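Local coordinates for pectate lyase (Bacillus, PDB 3VMV), which probably cleaves polygalacturonate, the backbone of pectin, as a secreted lyase of polysaccharide lyase family 1, at residues N221-K224 with A230-S233. Residues are numbered along the deposited sequence; the frame is centred on the assembly and turned at random.
Sequences NYFK and AINS
With CG turned opposite its own carbonyl carbon (chi1 -65°), F223 sets its ring against A230 and I231, and I231 answers with CG1 set likewise and an extended chi2 of 167° that carries CD1 to the ring. The two side chains cross at roughly a right angle. Three consecutive ring atoms make the contact: CD1 of F223 lies 4.1 Å from CB of A230, CE1 of F223 is 4.1 Å from CG1 of I231, and CZ of F223 reaches CD1 of I231 at 4.0 Å. Both aliphatic groups approach obliquely, and the match is apolar, every close pair being carbon to carbon; no hydrogen bond joins the two segments. The backbones stand well apart, the closest CA atoms, those of F223 and A230, being 8.1 Å from each other, so side chains bridge the gap; the two segments bury 102 Å² between them. The same ring stacks on F246 and meets F201 with the planes at about 45°, which places it in a column of phenylalanines from successive parallel strands. Cutting F223 back to an alanine is likely to cost A230 CB and I231 CD1 the ring they pack against here and to interrupt that column. Joining strands 222-226 and 231-234 across the interior, within one turn of the coil, this contact is characteristic of the right-handed parallel beta-helix of family 1 pectate lyases, in whose interior side chains from successive turns commonly stack.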
loop_
_atom_site.group_PDB
_atom_site.type_symbol
_atom_site.label_atom_id
_atom_site.label_comp_id
_atom_site.label_asym_id
_atom_site.label_seq_id
_atom_site.Cartn_x
_atom_site.Cartn_y
_atom_site.Cartn_z
ATOM N N ASN A 221 3.221 -12.901 -1.311
ATOM C CA ASN A 221 3.761 -11.882 -2.240
ATOM C C ASN A 221 4.986 -12.409 -2.987
ATOM O O ASN A 221 5.616 -13.396 -2.541
ATOM C CB ASN A 221 4.159 -10.608 -1.489
ATOM C CG ASN A 221 3.037 -10.057 -0.644
ATOM O OD1 ASN A 221 2.097 -9.413 -1.144
ATOM N ND2 ASN A 221 3.113 -10.315 0.661
ATOM N N TYR A 222 5.303 -11.760 -4.115
ATOM C CA TYR A 222 6.444 -12.086 -4.959
ATOM C C TYR A 222 7.338 -10.871 -4.973
ATOM O O TYR A 222 6.951 -9.850 -5.523
ATOM C CB TYR A 222 5.926 -12.430 -6.363
ATOM C CG TYR A 222 6.926 -12.816 -7.431
ATOM C CD1 TYR A 222 8.258 -13.033 -7.130
ATOM C CD2 TYR A 222 6.488 -13.046 -8.718
ATOM C CE1 TYR A 222 9.145 -13.397 -8.174
ATOM C CE2 TYR A 222 7.366 -13.404 -9.739
ATOM C CZ TYR A 222 8.673 -13.600 -9.440
ATOM O OH TYR A 222 9.493 -13.977 -10.468
ATOM N N PHE A 223 8.475 -10.991 -4.288
ATOM C CA PHE A 223 9.496 -9.930 -4.198
ATOM C C PHE A 223 10.591 -10.273 -5.193
ATOM O O PHE A 223 11.092 -11.418 -5.193
ATOM C CB PHE A 223 10.126 -9.943 -2.820
ATOM C CG PHE A 223 9.208 -9.596 -1.645
ATOM C CD1 PHE A 223 9.330 -8.363 -1.014
ATOM C CD2 PHE A 223 8.296 -10.523 -1.135
ATOM C CE1 PHE A 223 8.618 -8.053 0.138
ATOM C CE2 PHE A 223 7.554 -10.235 0.010
ATOM C CZ PHE A 223 7.691 -8.974 0.649
ATOM N N LYS A 224 11.012 -9.314 -6.032
ATOM C CA LYS A 224 11.984 -9.608 -7.084
ATOM C C LYS A 224 12.851 -8.395 -7.324
ATOM O O LYS A 224 12.339 -7.274 -7.470
ATOM C CB LYS A 224 11.247 -9.948 -8.384
ATOM C CG LYS A 224 12.158 -10.364 -9.519
ATOM C CD LYS A 224 11.303 -10.859 -10.701
ATOM C CE LYS A 224 12.175 -11.505 -11.762
ATOM N NZ LYS A 224 13.174 -10.562 -12.302
ATOM N N ALA A 230 14.281 -5.139 1.696
ATOM C CA ALA A 230 12.836 -5.224 1.533
ATOM C C ALA A 230 12.085 -4.899 2.806
ATOM O O ALA A 230 11.865 -3.724 3.113
ATOM C CB ALA A 230 12.442 -6.639 1.000
ATOM N N ILE A 231 11.719 -5.896 3.588
ATOM C CA ILE A 231 10.923 -5.632 4.821
ATOM C C ILE A 231 11.802 -5.096 5.955
ATOM O O ILE A 231 12.772 -5.749 6.352
ATOM C CB ILE A 231 10.279 -6.935 5.282
ATOM C CG1 ILE A 231 9.426 -7.547 4.174
ATOM C CG2 ILE A 231 9.416 -6.687 6.551
ATOM C CD1 ILE A 231 9.031 -8.992 4.459
ATOM N N ASN A 232 11.484 -3.884 6.445
ATOM C CA ASN A 232 12.287 -3.253 7.464
ATOM C C ASN A 232 11.395 -3.070 8.669
ATOM O O ASN A 232 10.531 -2.222 8.653
ATOM C CB ASN A 232 12.789 -1.906 6.953
ATOM C CG ASN A 232 13.742 -1.225 7.940
ATOM O OD1 ASN A 232 14.075 -1.774 8.993
ATOM N ND2 ASN A 232 14.231 -0.019 7.568
ATOM N N SER A 233 11.623 -3.883 9.708
ATOM C CA SER A 233 10.770 -3.876 10.878
ATOM C C SER A 233 11.442 -3.139 12.021
ATOM O O SER A 233 12.521 -3.556 12.486
ATOM C CB SER A 233 10.465 -5.335 11.274
ATOM O OG SER A 233 9.513 -5.400 12.326
#